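Local coordinates for protein cytochrome c (PDB 6RTE) that catalyses the dehydrogenation of dihydro-heme d1 in heme d1 biosynthesis, and carries a heme c and an eight-bladed beta-propeller, at residues L163-F168 with R459-L463; R223-D229 with V270-T275; K423-I427 with K447-V452. All coordinates share one frame; numbering follows the deposited sequence.

Interaction 1. Residues L163-F168 with R459-L463; sequences LDGDRF and RYALL
F168 drives the edge of its ring into a face of Y460, a T-shaped pair with centroids 5.2 Å apart and planes at 79°. The tip does the touching: F168 CZ lies 3.7 Å from Y460 CD2, close to the plane of the phenylalanine ring, while the neighbouring CE2 stands over the rim of the tyrosine. F168 sits at the end of a tight turn with a left-handed backbone, and with CG anti to its carbonyl carbon (chi1 -57°) the ring projects across to strand 460-465. A large flat apolar side chain suits this place, for F168 CE1 also meets L462 CD1 at 4.0 Å, so one ring serves two residues that alternate along the strand, while A461 between them turns its methyl away toward V452. L163 extends the apolar patch, reaching L462 tip to tip, CD2 to CD2 at 4.1 Å. This is packing between adjacent blades of the propeller, the hairpin between strands 159-164 and 169-175 lying against the second strand of the blade of strands 449-454 to 482-488, with V474 of strand 470-476 also touching both aromatic side chains. The turn is shaped by D164, whose OD1 accepts from the backbone N of D166 (N to OD1, 2.9 Å), an Asx turn, and from that of R167, one residue further on, which makes the Asx motif; an aspartate's short carboxylate is well placed to curl back on its own chain. At the solvent side the contact becomes polar but loose. D166 OD1 and R459 NH1 are 4.1 Å apart, too far for a salt bridge, and a water joins them through weak bonds. R459, its chain bent at chi3, rests its guanidinium over Y460 CE2, and its NE is paired with D457.

Interaction 2. Residues R223-D229 with V270-T275; sequences RNLAVSD and VSAVYT
R223 grips S271 side-on with two nitrogens: NE donates to S271 O at 2.8 Å, almost straight and onto a lone pair in the carbonyl plane, and NH2 gives a more bent bond to S271 OG at 3.2 Å. Bends at chi2 and chi3 bring the guanidinium across to S271 so that NE and NH2 face its O and OG. N224 next makes a two-way clamp on a single residue. Its OD1 accepts from V273 N and its ND2 donates to V273 O, both at 2.9 Å, so the carboxamide imitates the peptide edge of a strand; an asparagine, carrying donor and acceptor on one short flat group, is the natural choice. Holding CG between the backbone N and carbonyl carbon (chi1 78°) aims the amide across the gap. Further along, A226 CB packs on V273 CG2 at 3.8 Å, a small methyl keeping the strands close, and T275 OG1 donates to V227 O at 2.8 Å from above the carbonyl plane while its CG2 lies near D229 N.

Outside this shell, S271 OG is also bound to D315, D229 OD1 is held by Y297 and H280, and F282 packs on A226 and T275. Classic beta bulges on both strands, R223 and N224 facing G237, S271 and A272 facing A285, alter the side-chain alternation where the polar bonds begin. The strand axes approach to 5.7 Å and run nearly parallel, 13° apart, yet every hydrogen bond between them involves a side chain, none being backbone to backbone: the arrangement of innermost strands from successive antiparallel blades around the central channel of a beta-propeller.

Interaction 3. Residues K423-I427 with K447-V452; sequences KHDEI and KVAGHV
The loop 423-427 and segment 447-452 run in roughly the same direction, 34° apart, and are tied by one backbone hydrogen bond, from A449 N to H424 O at 2.9 Å. The same carbonyl oxygen receives a CA-H contact from V448 CA at 3.2 Å, which may partly offset the closeness of a second acceptor, K447 O. The imidazole of H424 crosses V448 at a slant, its edge toward the valine backbone; a chi1 of 53° tucks the ring back toward this segment. H424 ND1 is buried here without a hydrogen-bond partner in the model, its 3.3 Å approach to V448 CA being van der Waals packing. A449 CB, pointing toward the loop, packs on the D425 carbonyl group (CB to C, 3.8 Å). I427 CD1 lies 3.9 Å from G450 CA and also close to A449 O and CB, while its CG2 passes V452 CG2 at 4.0 Å. A water spans E426 O and A449 O, donating to both where the chains diverge.

Within the loop, K423 NZ binds the syn lone pair of D425 OD1 at 2.9 Å and adds a weak bond to E426, whose stronger partner is R440. D425 OD2 pairs with R442 and takes the amide of G446, the residue before the segment. With cations at both oxygens, D425 is probably held as a carboxylate, so an ionic network braces the loop while main-chain bonding and apolar packing dock it on the first strand of the next blade.

All three contacts belong to the eight-bladed propeller that forms the d1-type domain, and each joins neighbouring blades. Interactions 1 and 3 have centres about 18 Å apart and share the blade of strands 449-454 to 482-488, where strands 449-454 and 460-465 are neighbours; they touch directly, L463 packing on I427 and V452. Interaction 3 thus fixes that blade to the one before it, and interaction 1 to the blade after it, where strand 491-496 completes the sheet of strands 150-154, 159-164 and 169-175 and closes the ring. Interaction 2 lies between two earlier blades; its centre is about 27 Å from the centres of both. Along the chain, interactions 2 and then 3 fall inside the long loop that interaction 1 closes.

Interaction 1. Residues L163-F168 with R459-L463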
# COMPACT_ATOMS: atom_id res chain seq x y z
N LEU A 163 -14.37 -8.96 7.40
CA LEU A 163 -15.14 -8.61 8.59
C LEU A 163 -16.52 -8.09 8.20
O LEU A 163 -16.64 -7.22 7.34
CB LEU A 163 -14.40 -7.54 9.40
CG LEU A 163 -14.75 -7.41 10.87
CD1 LEU A 163 -14.07 -8.51 11.67
CD2 LEU A 163 -14.35 -6.03 11.38
N ASP A 164 -17.55 -8.65 8.85
CA ASP A 164 -18.88 -8.06 8.86
C ASP A 164 -18.84 -6.71 9.55
O ASP A 164 -18.52 -6.62 10.74
CB ASP A 164 -19.83 -9.03 9.58
CG ASP A 164 -21.29 -8.57 9.60
OD1 ASP A 164 -21.57 -7.36 9.59
OD2 ASP A 164 -22.17 -9.46 9.66
N GLY A 165 -19.13 -5.64 8.80
CA GLY A 165 -18.98 -4.29 9.31
C GLY A 165 -20.08 -3.79 10.22
O GLY A 165 -19.96 -2.70 10.77
N ASP A 166 -21.15 -4.57 10.39
CA ASP A 166 -22.21 -4.25 11.33
C ASP A 166 -22.13 -5.08 12.60
O ASP A 166 -22.44 -4.57 13.69
CB ASP A 166 -23.58 -4.46 10.67
CG ASP A 166 -23.82 -3.48 9.53
OD1 ASP A 166 -23.84 -2.26 9.80
OD2 ASP A 166 -23.96 -3.92 8.38
N ARG A 167 -21.71 -6.34 12.50
CA ARG A 167 -21.47 -7.17 13.68
C ARG A 167 -20.03 -7.10 14.15
O ARG A 167 -19.75 -7.47 15.30
CB ARG A 167 -21.84 -8.63 13.39
CG ARG A 167 -23.32 -8.88 13.14
CD ARG A 167 -23.70 -10.36 13.27
NE ARG A 167 -24.07 -10.97 11.98
CZ ARG A 167 -24.90 -12.00 11.84
NH1 ARG A 167 -25.48 -12.56 12.91
NH2 ARG A 167 -25.17 -12.47 10.63
N PHE A 168 -19.10 -6.64 13.31
CA PHE A 168 -17.68 -6.61 13.64
C PHE A 168 -17.20 -8.00 14.04
O PHE A 168 -16.50 -8.19 15.04
CB PHE A 168 -17.40 -5.58 14.74
CG PHE A 168 -17.86 -4.19 14.38
CD1 PHE A 168 -17.22 -3.49 13.37
CD2 PHE A 168 -18.93 -3.61 15.02
CE1 PHE A 168 -17.63 -2.22 13.02
CE2 PHE A 168 -19.36 -2.33 14.68
CZ PHE A 168 -18.70 -1.64 13.67
N ARG A 459 -20.60 5.64 11.26
CA ARG A 459 -20.97 5.56 12.66
C ARG A 459 -19.86 4.99 13.54
O ARG A 459 -19.84 5.27 14.75
CB ARG A 459 -22.23 4.70 12.83
CG ARG A 459 -23.54 5.43 12.57
CD ARG A 459 -24.73 4.54 12.93
NE ARG A 459 -24.70 3.28 12.19
CZ ARG A 459 -25.17 2.12 12.64
NH1 ARG A 459 -25.09 1.03 11.88
NH2 ARG A 459 -25.71 2.03 13.86
N TYR A 460 -18.95 4.20 12.98
CA TYR A 460 -17.88 3.59 13.75
C TYR A 460 -16.54 3.76 13.04
O TYR A 460 -16.48 3.80 11.81
CB TYR A 460 -18.13 2.10 14.00
CG TYR A 460 -19.40 1.82 14.77
CD1 TYR A 460 -19.42 1.89 16.15
CD2 TYR A 460 -20.57 1.49 14.11
CE1 TYR A 460 -20.58 1.64 16.86
CE2 TYR A 460 -21.74 1.23 14.81
CZ TYR A 460 -21.73 1.31 16.18
OH TYR A 460 -22.89 1.06 16.89
N ALA A 461 -15.48 3.85 13.84
CA ALA A 461 -14.12 3.97 13.34
C ALA A 461 -13.30 2.80 13.85
O ALA A 461 -13.42 2.41 15.02
CB ALA A 461 -13.48 5.30 13.78
N LEU A 462 -12.47 2.23 12.98
CA LEU A 462 -11.69 1.04 13.30
C LEU A 462 -10.21 1.39 13.29
O LEU A 462 -9.65 1.73 12.24
CB LEU A 462 -11.99 -0.08 12.31
CG LEU A 462 -13.33 -0.80 12.54
CD1 LEU A 462 -14.52 0.10 12.24
CD2 LEU A 462 -13.39 -2.07 11.71
N LEU A 463 -9.58 1.31 14.46
CA LEU A 463 -8.18 1.66 14.67
C LEU A 463 -7.33 0.40 14.83
O LEU A 463 -7.78 -0.60 15.39
CB LEU A 463 -8.03 2.54 15.92
CG LEU A 463 -8.37 4.03 15.81
CD1 LEU A 463 -9.79 4.27 15.30
CD2 LEU A 463 -8.17 4.70 17.17
O HOH W 1 -22.38 0.80 10.36

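Interaction 2. Residues R223-D229 with V270-T275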
# COMPACT_ATOMS: atom_id res chain seq x y z
N ARG A 223 5.57 -2.58 -5.98
CA ARG A 223 5.22 -1.43 -5.15
C ARG A 223 3.73 -1.39 -4.83
O ARG A 223 3.34 -1.41 -3.66
CB ARG A 223 5.66 -0.13 -5.85
CG ARG A 223 7.17 0.07 -5.88
CD ARG A 223 7.72 0.55 -4.54
NE ARG A 223 7.51 1.99 -4.39
CZ ARG A 223 8.07 2.74 -3.45
NH1 ARG A 223 8.86 2.20 -2.53
NH2 ARG A 223 7.82 4.04 -3.42
N ASN A 224 2.87 -1.32 -5.83
CA ASN A 224 1.43 -1.35 -5.59
C ASN A 224 0.73 -1.66 -6.90
O ASN A 224 1.36 -1.89 -7.94
CB ASN A 224 0.93 -0.04 -4.95
CG ASN A 224 0.78 1.10 -5.95
OD1 ASN A 224 1.58 1.26 -6.86
ND2 ASN A 224 -0.28 1.89 -5.78
N LEU A 225 -0.60 -1.70 -6.84
CA LEU A 225 -1.39 -1.89 -8.05
C LEU A 225 -2.60 -0.98 -8.00
O LEU A 225 -2.93 -0.40 -6.97
CB LEU A 225 -1.79 -3.36 -8.24
CG LEU A 225 -2.62 -4.07 -7.17
CD1 LEU A 225 -4.06 -3.58 -7.13
CD2 LEU A 225 -2.57 -5.56 -7.46
N ALA A 226 -3.26 -0.88 -9.15
CA ALA A 226 -4.43 -0.03 -9.31
C ALA A 226 -5.38 -0.76 -10.25
O ALA A 226 -4.96 -1.55 -11.10
CB ALA A 226 -4.06 1.36 -9.86
N VAL A 227 -6.67 -0.53 -10.05
CA VAL A 227 -7.74 -1.14 -10.85
C VAL A 227 -8.44 -0.02 -11.61
O VAL A 227 -8.76 1.03 -11.03
CB VAL A 227 -8.72 -1.92 -9.96
CG1 VAL A 227 -9.84 -2.61 -10.81
CG2 VAL A 227 -7.96 -2.95 -9.12
N SER A 228 -8.67 -0.24 -12.90
CA SER A 228 -9.32 0.79 -13.71
C SER A 228 -10.75 0.96 -13.24
O SER A 228 -11.36 0.04 -12.68
CB SER A 228 -9.27 0.42 -15.20
OG SER A 228 -9.91 -0.82 -15.50
N ASP A 229 -11.29 2.18 -13.43
CA ASP A 229 -12.60 2.49 -12.86
C ASP A 229 -13.74 1.79 -13.59
O ASP A 229 -14.86 1.74 -13.05
CB ASP A 229 -12.85 4.01 -12.84
CG ASP A 229 -13.29 4.56 -14.18
OD1 ASP A 229 -12.44 4.78 -15.07
OD2 ASP A 229 -14.51 4.79 -14.35
N VAL A 270 9.20 2.00 -11.03
CA VAL A 270 7.90 2.62 -10.85
C VAL A 270 7.70 2.83 -9.36
O VAL A 270 7.78 1.88 -8.58
CB VAL A 270 6.77 1.76 -11.44
CG1 VAL A 270 5.42 2.38 -11.08
CG2 VAL A 270 6.91 1.64 -12.95
N SER A 271 7.42 4.07 -8.96
CA SER A 271 7.19 4.34 -7.55
C SER A 271 5.79 3.93 -7.11
O SER A 271 5.62 3.29 -6.07
CB SER A 271 7.43 5.81 -7.25
OG SER A 271 7.24 6.02 -5.86
N ALA A 272 4.77 4.29 -7.90
CA ALA A 272 3.39 3.95 -7.55
C ALA A 272 2.49 4.16 -8.76
O ALA A 272 2.77 5.02 -9.60
CB ALA A 272 2.90 4.81 -6.37
N VAL A 273 1.40 3.37 -8.82
CA VAL A 273 0.37 3.52 -9.84
C VAL A 273 -0.92 3.94 -9.14
O VAL A 273 -1.19 3.54 -8.01
CB VAL A 273 0.17 2.21 -10.64
CG1 VAL A 273 1.46 1.85 -11.39
CG2 VAL A 273 -0.25 1.04 -9.73
N TYR A 274 -1.70 4.77 -9.83
CA TYR A 274 -2.96 5.29 -9.30
C TYR A 274 -4.01 5.29 -10.41
O TYR A 274 -3.69 5.36 -11.60
CB TYR A 274 -2.81 6.72 -8.77
CG TYR A 274 -1.61 6.96 -7.87
CD1 TYR A 274 -0.38 7.33 -8.41
CD2 TYR A 274 -1.71 6.83 -6.50
CE1 TYR A 274 0.73 7.55 -7.59
CE2 TYR A 274 -0.61 7.05 -5.67
CZ TYR A 274 0.60 7.42 -6.22
OH TYR A 274 1.69 7.64 -5.41
N THR A 275 -5.27 5.25 -10.00
CA THR A 275 -6.41 5.40 -10.90
C THR A 275 -6.99 6.79 -10.75
O THR A 275 -7.11 7.30 -9.63
CB THR A 275 -7.48 4.35 -10.62
OG1 THR A 275 -6.89 3.04 -10.74
CG2 THR A 275 -8.70 4.49 -11.60

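Interaction 3. Residues K423-I427 with K447-V452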
# COMPACT_ATOMS: atom_id res chain seq x y z
N LYS A 423 6.84 8.90 20.51
CA LYS A 423 5.53 8.75 21.13
C LYS A 423 4.54 8.43 20.03
O LYS A 423 4.40 9.20 19.07
CB LYS A 423 5.16 10.02 21.89
CG LYS A 423 3.67 10.28 22.12
CD LYS A 423 3.11 9.48 23.28
CE LYS A 423 1.88 10.16 23.85
NZ LYS A 423 1.13 9.28 24.78
N HIS A 424 3.84 7.29 20.15
CA HIS A 424 3.10 6.78 19.00
C HIS A 424 1.95 5.85 19.36
O HIS A 424 1.71 4.86 18.66
CB HIS A 424 4.07 6.05 18.06
CG HIS A 424 4.89 5.01 18.76
ND1 HIS A 424 4.37 3.80 19.18
CD2 HIS A 424 6.20 5.00 19.12
CE1 HIS A 424 5.32 3.09 19.76
NE2 HIS A 424 6.44 3.79 19.74
N ASP A 425 1.21 6.16 20.43
CA ASP A 425 0.08 5.34 20.85
C ASP A 425 -1.24 6.11 20.83
O ASP A 425 -2.23 5.65 21.41
CB ASP A 425 0.33 4.76 22.25
CG ASP A 425 0.77 5.82 23.26
OD1 ASP A 425 0.54 7.02 23.03
OD2 ASP A 425 1.35 5.43 24.30
N GLU A 426 -1.27 7.26 20.16
CA GLU A 426 -2.41 8.16 20.21
C GLU A 426 -2.88 8.48 18.81
O GLU A 426 -2.06 8.79 17.93
CB GLU A 426 -2.04 9.45 20.96
CG GLU A 426 -3.12 9.97 21.88
CD GLU A 426 -2.56 10.86 22.97
OE1 GLU A 426 -2.09 10.32 24.00
OE2 GLU A 426 -2.57 12.10 22.80
N ILE A 427 -4.19 8.41 18.60
CA ILE A 427 -4.85 8.86 17.37
C ILE A 427 -5.45 10.24 17.65
O ILE A 427 -6.16 10.42 18.64
CB ILE A 427 -5.93 7.87 16.92
CG1 ILE A 427 -5.31 6.50 16.63
CG2 ILE A 427 -6.67 8.40 15.70
CD1 ILE A 427 -4.23 6.50 15.56
N LYS A 447 1.76 1.13 22.90
CA LYS A 447 1.91 0.39 21.66
C LYS A 447 1.60 1.28 20.47
O LYS A 447 0.90 2.29 20.58
CB LYS A 447 1.01 -0.84 21.65
CG LYS A 447 1.20 -1.71 22.87
CD LYS A 447 0.66 -3.10 22.65
CE LYS A 447 0.89 -3.94 23.88
NZ LYS A 447 0.56 -5.35 23.62
N VAL A 448 2.13 0.90 19.32
CA VAL A 448 1.98 1.72 18.12
C VAL A 448 0.53 1.66 17.67
O VAL A 448 -0.02 0.59 17.42
CB VAL A 448 2.95 1.26 17.02
CG1 VAL A 448 2.89 -0.24 16.85
CG2 VAL A 448 2.63 1.96 15.70
N ALA A 449 -0.11 2.83 17.61
CA ALA A 449 -1.47 2.97 17.13
C ALA A 449 -1.44 3.74 15.81
O ALA A 449 -0.77 4.76 15.70
CB ALA A 449 -2.34 3.70 18.15
N GLY A 450 -2.17 3.25 14.82
CA GLY A 450 -2.19 3.92 13.54
C GLY A 450 -3.17 3.35 12.55
O GLY A 450 -3.47 2.16 12.58
N HIS A 451 -3.68 4.22 11.67
CA HIS A 451 -4.58 3.90 10.58
C HIS A 451 -6.03 3.77 11.04
O HIS A 451 -6.33 2.99 11.95
CB HIS A 451 -4.19 2.63 9.84
CG HIS A 451 -4.99 2.41 8.60
ND1 HIS A 451 -6.23 1.81 8.60
CD2 HIS A 451 -4.74 2.74 7.31
CE1 HIS A 451 -6.70 1.77 7.37
NE2 HIS A 451 -5.82 2.32 6.57
N VAL A 452 -6.92 4.49 10.37
CA VAL A 452 -8.32 4.57 10.73
C VAL A 452 -9.16 4.33 9.48
O VAL A 452 -8.87 4.91 8.42
CB VAL A 452 -8.66 5.94 11.36
CG1 VAL A 452 -10.17 6.07 11.62
CG2 VAL A 452 -7.86 6.14 12.65
O HOH W 2 -0.00 7.26 16.87